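Local structure of yopT (Bacillus subtilis, 2DLB) at the interface of chains A and B. The protein is of unknown function but forms a homodimer, encoded by the SPbeta prophage, in which long strands of the two chains pair with each other. Numbering follows the deposited sequence. Chains: chain A/B, yopT.

Contact 1: the interface of chains A and B. Residues chain A 23, 26, 67-70; chain B 3-5.
The start of strand 3-19 of chain B runs antiparallel to the end of strand 52-69 of chain A, while helix 23-35 of chain A borders the same segment through its first turn. Pairing is by backbone: A:Glu68 N gives a hydrogen bond to B:Leu5 O (2.8 Å), and B:Leu5 N returns one to A:Glu68 O (2.9 Å). Just past the strand end, A:Leu70 N points almost straight at B:Gly3 O (2.8 Å, 177° at H) but reaches that oxygen from above the carbonyl plane. B:Tyr4 supplies the main side-chain contact. Its CG stands anti to its own carbonyl carbon (chi1 -67°), which places the ring between the helix start and A:Glu69. A:Pro23 CA lies over one ring face, toward the rim, and A:Pro23 CD meets the phenol oxygen OH at 3.5 Å. From the strand side, A:Glu69 CA packs against ring atom CD2 of B:Tyr4 (3.6 Å). A water in the plane of the ring, at its edge, joins B:Tyr4 OH (2.7 Å) to carboxylate oxygen OE1 of A:Glu69; a second links B:Gly3 N and A:Leu70 O. Hydroxyl OG of A:Ser26, anti to its backbone N (chi1 -176°), makes van der Waals contact with B:Tyr4 CB (3.2 Å), its own CB behind. The site lies at one tip of the elongated dimer, where the N-terminal end of one chain meets the C-terminal end of the other, and the two-fold repeats it at the opposite tip.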
ATOM      1  N   PRO A  23     -17.353  -0.844 -18.703  1.00 11.44           N
ATOM      2  CA  PRO A  23     -16.736  -0.664 -17.373  1.00 10.93           C
ATOM      3  C   PRO A  23     -16.815  -1.912 -16.525  1.00 10.62           C
ATOM      4  O   PRO A  23     -15.959  -2.143 -15.672  1.00 10.87           O
ATOM      5  CB  PRO A  23     -17.499   0.540 -16.791  1.00 11.18           C
ATOM      6  CG  PRO A  23     -18.856   0.472 -17.455  1.00 12.29           C
ATOM      7  CD  PRO A  23     -18.504   0.068 -18.877  1.00 12.61           C
ATOM      8  N   SER A  26     -13.827  -3.877 -17.443  1.00 12.26           N
ATOM      9  CA  SER A  26     -12.681  -3.164 -16.870  1.00 11.71           C
ATOM     10  C   SER A  26     -12.502  -3.481 -15.401  1.00 10.70           C
ATOM     11  O   SER A  26     -11.387  -3.756 -14.918  1.00 11.60           O
ATOM     12  CB  SER A  26     -12.852  -1.661 -17.074  1.00 11.34           C
ATOM     13  OG  SER A  26     -11.696  -0.974 -16.596  1.00 12.95           O
ATOM     14  N   THR A  67     -14.609   3.964 -11.748  1.00  9.48           N
ATOM     15  CA  THR A  67     -14.289   3.462 -13.076  1.00 10.00           C
ATOM     16  C   THR A  67     -14.815   4.447 -14.092  1.00 10.26           C
ATOM     17  O   THR A  67     -16.014   4.795 -14.070  1.00 10.77           O
ATOM     18  CB  THR A  67     -14.920   2.091 -13.324  1.00 10.78           C
ATOM     19  OG1 THR A  67     -14.477   1.204 -12.292  1.00 10.60           O
ATOM     20  CG2 THR A  67     -14.533   1.479 -14.676  1.00 12.48           C
ATOM     21  N   GLU A  68     -13.953   4.963 -14.959  1.00 11.37           N
ATOM     22  CA  GLU A  68     -14.306   6.070 -15.840  1.00 12.77           C
ATOM     23  C   GLU A  68     -13.790   5.806 -17.254  1.00 12.65           C
ATOM     24  O   GLU A  68     -12.621   5.555 -17.468  1.00 12.62           O
ATOM     25  CB  GLU A  68     -13.712   7.366 -15.280  1.00 15.83           C
ATOM     26  CG  GLU A  68     -14.150   7.634 -13.830  1.00 20.64           C
ATOM     27  CD  GLU A  68     -13.645   8.824 -13.113  1.00 24.61           C
ATOM     28  OE1 GLU A  68     -12.994   9.676 -13.750  1.00 33.74           O
ATOM     29  OE2 GLU A  68     -13.859   8.973 -11.888  1.00 22.48           O
ATOM     30  N   GLU A  69     -14.693   5.913 -18.217  1.00 13.08           N
ATOM     31  CA  GLU A  69     -14.330   5.845 -19.622  1.00 14.16           C
ATOM     32  C   GLU A  69     -13.381   6.956 -20.006  1.00 14.82           C
ATOM     33  O   GLU A  69     -13.621   8.096 -19.607  1.00 17.43           O
ATOM     34  CB  GLU A  69     -15.578   5.933 -20.544  1.00 15.61           C
ATOM     35  CG  GLU A  69     -15.279   5.496 -21.969  1.00 19.51           C
ATOM     36  CD  GLU A  69     -16.520   5.335 -22.808  1.00 26.18           C
ATOM     37  OE1 GLU A  69     -17.668   5.367 -22.349  1.00 21.12           O
ATOM     38  OE2 GLU A  69     -16.324   5.095 -24.003  1.00 37.55           O
ATOM     39  N   LEU A  70     -12.344   6.611 -20.749  1.00 16.10           N
ATOM     40  CA  LEU A  70     -11.401   7.590 -21.301  1.00 17.94           C
ATOM     41  C   LEU A  70     -11.761   8.073 -22.692  1.00 22.58           C
ATOM     42  O   LEU A  70     -12.316   7.285 -23.468  1.00 26.34           O
ATOM     43  CB  LEU A  70     -10.017   6.943 -21.293  1.00 19.34           C
ATOM     44  CG  LEU A  70      -9.434   6.617 -19.901  1.00 22.88           C
ATOM     45  CD1 LEU A  70      -8.134   5.790 -19.923  1.00 24.29           C
ATOM     46  CD2 LEU A  70      -9.186   7.905 -19.123  1.00 29.22           C
TER
ATOM     47  N   GLY B   3     -10.960   2.674 -23.556  1.00 19.54           N
ATOM     48  CA  GLY B   3     -10.049   2.701 -22.394  1.00 16.98           C
ATOM     49  C   GLY B   3     -10.875   3.119 -21.184  1.00 16.59           C
ATOM     50  O   GLY B   3     -11.845   3.917 -21.250  1.00 17.84           O
ATOM     51  N   TYR B   4     -10.433   2.610 -20.009  1.00 14.78           N
ATOM     52  CA  TYR B   4     -11.006   2.950 -18.741  1.00 12.22           C
ATOM     53  C   TYR B   4      -9.919   3.281 -17.722  1.00 12.03           C
ATOM     54  O   TYR B   4      -8.892   2.579 -17.722  1.00 15.52           O
ATOM     55  CB  TYR B   4     -11.886   1.797 -18.143  1.00 14.53           C
ATOM     56  CG  TYR B   4     -13.114   1.630 -19.020  1.00 13.74           C
ATOM     57  CD1 TYR B   4     -13.087   0.759 -20.089  1.00 14.11           C
ATOM     58  CD2 TYR B   4     -14.263   2.349 -18.782  1.00 13.49           C
ATOM     59  CE1 TYR B   4     -14.160   0.585 -20.918  1.00 14.82           C
ATOM     60  CE2 TYR B   4     -15.367   2.212 -19.600  1.00 13.30           C
ATOM     61  CZ  TYR B   4     -15.307   1.328 -20.665  1.00 13.20           C
ATOM     62  OH  TYR B   4     -16.378   1.142 -21.491  1.00 14.10           O
ATOM     63  N   LEU B   5     -10.139   4.255 -16.881  1.00 12.89           N
ATOM     64  CA  LEU B   5      -9.343   4.503 -15.702  1.00 12.76           C
ATOM     65  C   LEU B   5     -10.105   3.947 -14.492  1.00 11.49           C
ATOM     66  O   LEU B   5     -11.297   4.180 -14.317  1.00 14.51           O
ATOM     67  CB  LEU B   5      -9.084   5.998 -15.561  1.00 18.24           C
ATOM     68  CG  LEU B   5      -8.321   6.491 -14.348  1.00 22.65           C
ATOM     69  CD1 LEU B   5      -7.494   7.725 -14.655  1.00 34.67           C
ATOM     70  CD2 LEU B   5      -9.281   6.831 -13.205  1.00 24.28           C
TER
HETATM   71  O   HOH W   1     -18.389   2.885 -21.339  1.00 17.67           O
HETATM   72  O   HOH W   2     -11.677   5.105 -24.827  1.00 37.04           O

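Contact 2: the interface of chains A and B. Residues chain A 14-16, 30, 34, 62-64; chain B 6, 8.
B:Ile8 points its CD1 methyl at CG1 of A:Val30, tip to tip at 3.7 Å, where a strand of chain B fits between elements of chain A in this homodimer of the Yopt family. With CG1 of B:Ile8 anti to its carbonyl carbon (chi1 -52°), that branch reaches helix 23-35, whereas CG2 turns to strand 52-69 and lies 3.5 Å from the carbonyl oxygen O of A:Glu63. CG2 also comes within 4.1 Å of the thiol sulfur SG of A:Cys34, whose CB sits over the centre of the A:Tyr62 ring on one face, a second layer behind the isoleucine. A:Ile14 crosses B:Ile8 at a slant; its CG1, placed between backbone N and carbonyl carbon (chi1 62°), packs on CB of B:Ile8 at 3.8 Å. A:Leu16 adds its CB and CD1 around the CD1 methyl of B:Ile8. B:Asn6 runs alongside A:Val30 in the opposite sense, its amide nitrogen ND2 3.7 Å from methyl CG2 of A:Val30, and its OD1 lies toward CG2 of A:Ile64. Antiparallel pairing of the two strands 3-19 sets the register of A:Ile14, A:Leu16, B:Asn6 and B:Ile8: A:Ile14 and B:Ile8 exchange backbone hydrogen bonds, N of each to O of the other at 2.9 Å, and A:Leu16 and B:Asn6 are bonded in the same two-way manner. An antiparallel bridge of B:Ile8 with A:Ile64 shows that the chain B strand also borders strand 52-69 of chain A.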
ATOM      1  N   ILE A  14      -4.673   4.057  -5.733  1.00  9.61           N
ATOM      2  CA  ILE A  14      -3.872   3.778  -6.928  1.00  9.89           C
ATOM      3  C   ILE A  14      -4.746   3.980  -8.166  1.00 11.04           C
ATOM      4  O   ILE A  14      -5.988   4.029  -8.099  1.00 12.36           O
ATOM      5  CB  ILE A  14      -3.253   2.386  -6.949  1.00 11.50           C
ATOM      6  CG1 ILE A  14      -4.275   1.266  -6.946  1.00 12.53           C
ATOM      7  CG2 ILE A  14      -2.291   2.230  -5.748  1.00 12.69           C
ATOM      8  CD1 ILE A  14      -3.795  -0.023  -7.589  1.00 16.65           C
ATOM      9  N   VAL A  15      -4.081   4.158  -9.304  1.00 13.39           N
ATOM     10  CA  VAL A  15      -4.716   4.386 -10.594  1.00 16.96           C
ATOM     11  C   VAL A  15      -4.269   3.279 -11.525  1.00 21.34           C
ATOM     12  O   VAL A  15      -3.059   3.058 -11.635  1.00 30.01           O
ATOM     13  CB  VAL A  15      -4.481   5.845 -11.097  1.00 25.04           C
ATOM     14  CG1 VAL A  15      -3.055   6.216 -11.405  1.00 30.50           C
ATOM     15  CG2 VAL A  15      -5.336   6.146 -12.357  1.00 31.99           C
ATOM     16  N   LEU A  16      -5.223   2.568 -12.152  1.00 19.84           N
ATOM     17  CA  LEU A  16      -4.945   1.469 -13.080  1.00 21.35           C
ATOM     18  C   LEU A  16      -5.824   1.664 -14.318  1.00 21.05           C
ATOM     19  O   LEU A  16      -7.062   1.746 -14.172  1.00 21.78           O
ATOM     20  CB  LEU A  16      -5.288   0.087 -12.608  1.00 23.81           C
ATOM     21  CG  LEU A  16      -4.325  -0.887 -11.987  1.00 31.97           C
ATOM     22  CD1 LEU A  16      -5.121  -2.136 -11.598  1.00 26.66           C
ATOM     23  CD2 LEU A  16      -3.140  -1.211 -12.894  1.00 31.09           C
ATOM     24  N   VAL A  30      -9.364  -5.471 -13.283  1.00 11.22           N
ATOM     25  CA  VAL A  30      -8.685  -4.898 -12.141  1.00 11.76           C
ATOM     26  C   VAL A  30      -8.895  -5.767 -10.926  1.00 10.34           C
ATOM     27  O   VAL A  30      -7.970  -5.973 -10.113  1.00 11.93           O
ATOM     28  CB  VAL A  30      -9.215  -3.452 -11.852  1.00 16.78           C
ATOM     29  CG1 VAL A  30      -8.870  -2.961 -10.466  1.00 18.42           C
ATOM     30  CG2 VAL A  30      -8.706  -2.565 -12.996  1.00 17.60           C
ATOM     31  N   CYS A  34      -6.043  -7.389  -8.337  1.00 11.68           N
ATOM     32  CA  CYS A  34      -6.003  -7.060  -6.909  1.00 13.01           C
ATOM     33  C   CYS A  34      -6.203  -8.312  -6.054  1.00 12.52           C
ATOM     34  O   CYS A  34      -5.523  -8.453  -5.052  1.00 13.02           O
ATOM     35  CB  CYS A  34      -7.056  -5.996  -6.635  1.00 14.19           C
ATOM     36  SG  CYS A  34      -6.637  -4.359  -7.283  1.00 15.60           S
ATOM     37  N   TYR A  62      -9.005  -4.378  -0.520  1.00 11.71           N
ATOM     38  CA  TYR A  62      -9.145  -3.388  -1.578  1.00 11.23           C
ATOM     39  C   TYR A  62     -10.601  -3.224  -1.961  1.00 11.14           C
ATOM     40  O   TYR A  62     -11.424  -4.122  -1.750  1.00 11.79           O
ATOM     41  CB  TYR A  62      -8.271  -3.769  -2.816  1.00 13.47           C
ATOM     42  CG  TYR A  62      -8.866  -4.945  -3.550  1.00 13.28           C
ATOM     43  CD1 TYR A  62      -8.575  -6.230  -3.109  1.00 14.31           C
ATOM     44  CD2 TYR A  62      -9.682  -4.747  -4.664  1.00 18.10           C
ATOM     45  CE1 TYR A  62      -9.118  -7.303  -3.790  1.00 18.54           C
ATOM     46  CE2 TYR A  62     -10.233  -5.821  -5.308  1.00 23.36           C
ATOM     47  CZ  TYR A  62      -9.942  -7.093  -4.871  1.00 22.15           C
ATOM     48  OH  TYR A  62     -10.534  -8.120  -5.566  1.00 31.66           O
ATOM     49  N   GLU A  63     -10.818  -2.083  -2.624  1.00  9.66           N
ATOM     50  CA  GLU A  63     -12.134  -1.873  -3.266  1.00 11.78           C
ATOM     51  C   GLU A  63     -11.937  -0.887  -4.406  1.00 10.14           C
ATOM     52  O   GLU A  63     -11.190   0.083  -4.250  1.00 10.85           O
ATOM     53  CB  GLU A  63     -13.161  -1.390  -2.269  1.00 14.50           C
ATOM     54  CG  GLU A  63     -12.951  -0.001  -1.797  1.00 23.09           C
ATOM     55  CD  GLU A  63     -14.061   0.643  -0.984  1.00 31.14           C
ATOM     56  OE1 GLU A  63     -15.157   0.024  -0.846  1.00 30.29           O
ATOM     57  OE2 GLU A  63     -13.785   1.786  -0.502  1.00 39.86           O
ATOM     58  N   ILE A  64     -12.615  -1.098  -5.533  1.00  9.72           N
ATOM     59  CA  ILE A  64     -12.600  -0.124  -6.586  1.00  9.07           C
ATOM     60  C   ILE A  64     -13.437   1.087  -6.138  1.00  8.55           C
ATOM     61  O   ILE A  64     -14.534   0.888  -5.620  1.00 10.35           O
ATOM     62  CB  ILE A  64     -13.102  -0.736  -7.907  1.00  9.78           C
ATOM     63  CG1 ILE A  64     -12.219  -1.906  -8.380  1.00 11.33           C
ATOM     64  CG2 ILE A  64     -13.229   0.339  -8.990  1.00 11.34           C
ATOM     65  CD1 ILE A  64     -12.634  -2.636  -9.625  1.00 13.79           C
TER
ATOM     66  N   ASN B   6      -9.402   3.268 -13.629  1.00 10.70           N
ATOM     67  CA  ASN B   6      -9.922   2.841 -12.360  1.00  9.74           C
ATOM     68  C   ASN B   6      -9.075   3.411 -11.228  1.00  9.83           C
ATOM     69  O   ASN B   6      -7.865   3.393 -11.286  1.00 12.56           O
ATOM     70  CB  ASN B   6      -9.915   1.306 -12.246  1.00 11.19           C
ATOM     71  CG  ASN B   6     -10.853   0.625 -13.200  1.00 10.63           C
ATOM     72  OD1 ASN B   6     -12.001   0.301 -12.864  1.00 12.45           O
ATOM     73  ND2 ASN B   6     -10.369   0.377 -14.396  1.00 13.24           N
ATOM     74  N   ILE B   8      -8.477   2.703  -7.286  1.00  9.25           N
ATOM     75  CA  ILE B   8      -8.683   1.607  -6.349  1.00  8.78           C
ATOM     76  C   ILE B   8      -8.121   1.988  -5.006  1.00  8.23           C
ATOM     77  O   ILE B   8      -6.989   2.525  -4.920  1.00  9.41           O
ATOM     78  CB  ILE B   8      -7.998   0.315  -6.862  1.00  9.54           C
ATOM     79  CG1 ILE B   8      -8.415  -0.027  -8.311  1.00 12.56           C
ATOM     80  CG2 ILE B   8      -8.293  -0.827  -5.932  1.00 13.94           C
ATOM     81  CD1 ILE B   8      -7.364   0.172  -9.324  1.00 30.07           C
TER

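Contact 3: the interface of chains A and B. Residues chain A 14, 16, 33, 37, 60; chain B 10, 45, 47, 53, 55.
The ring of B:Phe55 is met by A:Ile14, A:Leu16, A:Ile33 and A:Leu37, which surround it from CD1 round to CE2, A:Ile14 and A:Leu37 set off the same face, A:Leu16 and A:Ile33 near its edge. Methyl CD1 of A:Ile14 packs on ring atom CD1 (3.7 Å), while CD2 of A:Leu16 lies in the ring plane, 3.8 Å from CE1. A:Ile33 reaches CZ with its CG2 methyl, the branch anti to its backbone N (chi1 -70° for CG1), and slides past the ring in the opposite direction. A:Leu37, from the loop after helix 23-35, meets B:Phe55 tip to tip, its CD1 3.6 Å from CE2. The other methyl of A:Leu37, CD2, turns to CB of B:Phe45 (3.9 Å) and to the carboxylate of B:Glu53. The side chains of A:Ile14 and B:Leu10 cross at about a right angle, CG2 against CD1, and B:Leu10 CD2 touches CE of the poorly ordered selenomethionine A:Met60. Further out, CD2 of B:Phe55 comes into the ring plane of B:Phe45 at its edge. B:Glu53 is poorly ordered, leaving length and angle uncertain, but as modelled ammonium NZ of B:Lys47 forms a salt bridge to its carboxylate oxygen OE2 (2.5 Å), on the syn side, 29° out of plane.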
ATOM      1  N   ILE A  14      -4.673   4.057  -5.733  1.00  9.61           N
ATOM      2  CA  ILE A  14      -3.872   3.778  -6.928  1.00  9.89           C
ATOM      3  C   ILE A  14      -4.746   3.980  -8.166  1.00 11.04           C
ATOM      4  O   ILE A  14      -5.988   4.029  -8.099  1.00 12.36           O
ATOM      5  CB  ILE A  14      -3.253   2.386  -6.949  1.00 11.50           C
ATOM      6  CG1 ILE A  14      -4.275   1.266  -6.946  1.00 12.53           C
ATOM      7  CG2 ILE A  14      -2.291   2.230  -5.748  1.00 12.69           C
ATOM      8  CD1 ILE A  14      -3.795  -0.023  -7.589  1.00 16.65           C
ATOM      9  N   LEU A  16      -5.223   2.568 -12.152  1.00 19.84           N
ATOM     10  CA  LEU A  16      -4.945   1.469 -13.080  1.00 21.35           C
ATOM     11  C   LEU A  16      -5.824   1.664 -14.318  1.00 21.05           C
ATOM     12  O   LEU A  16      -7.062   1.746 -14.172  1.00 21.78           O
ATOM     13  CB  LEU A  16      -5.288   0.087 -12.608  1.00 23.81           C
ATOM     14  CG  LEU A  16      -4.325  -0.887 -11.987  1.00 31.97           C
ATOM     15  CD1 LEU A  16      -5.121  -2.136 -11.598  1.00 26.66           C
ATOM     16  CD2 LEU A  16      -3.140  -1.211 -12.894  1.00 31.09           C
ATOM     17  N   ILE A  33      -6.505  -8.707 -10.793  1.00 13.09           N
ATOM     18  CA  ILE A  33      -5.152  -8.265 -10.417  1.00 13.99           C
ATOM     19  C   ILE A  33      -5.086  -8.086  -8.905  1.00 13.57           C
ATOM     20  O   ILE A  33      -4.171  -8.554  -8.229  1.00 14.68           O
ATOM     21  CB  ILE A  33      -4.755  -6.980 -11.138  1.00 13.60           C
ATOM     22  CG1 ILE A  33      -4.518  -7.224 -12.640  1.00 16.91           C
ATOM     23  CG2 ILE A  33      -3.526  -6.268 -10.521  1.00 16.54           C
ATOM     24  CD1 ILE A  33      -4.479  -5.961 -13.488  1.00 20.20           C
ATOM     25  N   LEU A  37      -3.135 -10.056  -5.233  1.00 12.10           N
ATOM     26  CA  LEU A  37      -2.186  -9.385  -4.369  1.00 12.06           C
ATOM     27  C   LEU A  37      -2.448  -9.648  -2.885  1.00 10.53           C
ATOM     28  O   LEU A  37      -1.603  -9.300  -2.074  1.00 11.80           O
ATOM     29  CB  LEU A  37      -2.238  -7.863  -4.534  1.00 12.04           C
ATOM     30  CG  LEU A  37      -1.897  -7.321  -5.921  1.00 18.84           C
ATOM     31  CD1 LEU A  37      -2.141  -5.819  -6.005  1.00 24.80           C
ATOM     32  CD2 LEU A  37      -0.460  -7.722  -6.280  1.00 28.43           C
HETATM   33  N   MSE A  60      -4.077  -7.084   3.620  1.00 12.18           N
HETATM   34  CA  MSE A  60      -4.527  -6.220   2.555  1.00 13.04           C
HETATM   35  C   MSE A  60      -6.010  -6.402   2.271  1.00 12.48           C
HETATM   36  O   MSE A  60      -6.431  -7.552   2.254  1.00 15.77           O
HETATM   37  CB  MSE A  60      -3.818  -6.555   1.222  1.00 16.19           C
HETATM   38  CG  MSE A  60      -4.407  -5.660   0.112  1.00 24.04           C
HETATM   39 SE   MSE A  60      -3.582  -6.303  -1.428  1.00 41.56          SE
HETATM   40  CE  MSE A  60      -4.644  -5.254  -2.617  1.00101.50           C
TER
ATOM     41  N   LEU B  10      -6.588   0.777  -1.634  1.00 10.20           N
ATOM     42  CA  LEU B  10      -5.892  -0.337  -0.995  1.00 10.73           C
ATOM     43  C   LEU B  10      -5.725  -0.026   0.482  1.00 11.27           C
ATOM     44  O   LEU B  10      -5.163   1.004   0.810  1.00 18.27           O
ATOM     45  CB  LEU B  10      -4.534  -0.593  -1.635  1.00 12.54           C
ATOM     46  CG  LEU B  10      -4.399  -0.633  -3.143  1.00 12.97           C
ATOM     47  CD1 LEU B  10      -2.926  -0.884  -3.559  1.00 16.66           C
ATOM     48  CD2 LEU B  10      -5.271  -1.685  -3.807  1.00 14.07           C
ATOM     49  N   PHE B  45       4.175  -4.588  -5.031  1.00  6.09           N
ATOM     50  CA  PHE B  45       3.885  -5.777  -4.219  1.00  6.03           C
ATOM     51  C   PHE B  45       4.683  -6.959  -4.737  1.00  6.43           C
ATOM     52  O   PHE B  45       4.689  -7.224  -5.948  1.00  7.76           O
ATOM     53  CB  PHE B  45       2.403  -6.112  -4.246  1.00  7.14           C
ATOM     54  CG  PHE B  45       1.551  -5.023  -3.634  1.00  6.60           C
ATOM     55  CD1 PHE B  45       1.068  -3.952  -4.383  1.00  7.62           C
ATOM     56  CD2 PHE B  45       1.229  -5.071  -2.298  1.00  8.70           C
ATOM     57  CE1 PHE B  45       0.304  -2.945  -3.804  1.00  8.86           C
ATOM     58  CE2 PHE B  45       0.485  -4.060  -1.679  1.00 10.36           C
ATOM     59  CZ  PHE B  45       0.032  -3.011  -2.468  1.00 10.30           C
ATOM     60  N   LYS B  47       4.935 -10.847  -5.066  1.00  8.05           N
ATOM     61  CA  LYS B  47       4.081 -12.018  -5.086  1.00  8.28           C
ATOM     62  C   LYS B  47       4.890 -13.256  -4.714  1.00  7.95           C
ATOM     63  O   LYS B  47       6.112 -13.294  -4.860  1.00  9.03           O
ATOM     64  CB  LYS B  47       3.382 -12.113  -6.448  1.00 11.83           C
ATOM     65  CG  LYS B  47       2.385 -10.962  -6.659  1.00 18.55           C
ATOM     66  CD  LYS B  47       1.707 -10.904  -7.993  1.00 28.10           C
ATOM     67  CE  LYS B  47       1.026 -12.164  -8.458  1.00 37.85           C
ATOM     68  NZ  LYS B  47       0.448 -11.980  -9.822  1.00 41.62           N
ATOM     69  N   GLU B  53       4.443  -6.532  -8.834  1.00 10.73           N
ATOM     70  CA  GLU B  53       3.468  -5.695  -9.521  1.00 11.55           C
ATOM     71  C   GLU B  53       3.564  -4.293  -8.981  1.00  9.39           C
ATOM     72  O   GLU B  53       3.549  -4.089  -7.781  1.00  9.45           O
ATOM     73  CB  GLU B  53       2.076  -6.251  -9.276  1.00 14.26           C
ATOM     74  CG  GLU B  53       2.126  -7.693  -9.787  1.00 25.44           C
ATOM     75  CD  GLU B  53       0.814  -8.397  -9.938  1.00 35.91           C
ATOM     76  OE1 GLU B  53      -0.246  -7.809  -9.682  1.00 30.17           O
ATOM     77  OE2 GLU B  53       0.918  -9.590 -10.341  1.00 53.84           O
ATOM     78  N   PHE B  55       2.266  -0.178  -9.163  1.00  8.07           N
ATOM     79  CA  PHE B  55       1.109   0.655  -9.332  1.00  8.70           C
ATOM     80  C   PHE B  55       1.405   2.144  -9.065  1.00  8.44           C
ATOM     81  O   PHE B  55       2.149   2.466  -8.160  1.00  9.17           O
ATOM     82  CB  PHE B  55      -0.019   0.239  -8.412  1.00  9.79           C
ATOM     83  CG  PHE B  55      -0.361  -1.222  -8.613  1.00 10.59           C
ATOM     84  CD1 PHE B  55      -1.197  -1.587  -9.659  1.00 11.34           C
ATOM     85  CD2 PHE B  55       0.151  -2.208  -7.824  1.00 14.12           C
ATOM     86  CE1 PHE B  55      -1.500  -2.900  -9.931  1.00 14.46           C
ATOM     87  CE2 PHE B  55      -0.147  -3.568  -8.065  1.00 14.18           C
ATOM     88  CZ  PHE B  55      -0.961  -3.892  -9.112  1.00 15.78           C
TER

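Contact 1 and contact 2 have C-alpha centres about 11 Å apart, contact 2 and contact 3 about 8 Å, and contact 1 and contact 3 about 18 Å, so they follow one another from a tip of the dimer toward its middle. Strand 3-19 of chain B and helix 23-35 and strand 52-69 of chain A take part in all three. A:Ile14 and A:Leu16 belong to both contact 2 and contact 3, joining the paired strands to the aromatic cluster. With the two-fold copies, this makes an extended interface in which each chain appears to supply apolar side chains that the other packs against, consistent with the homodimer.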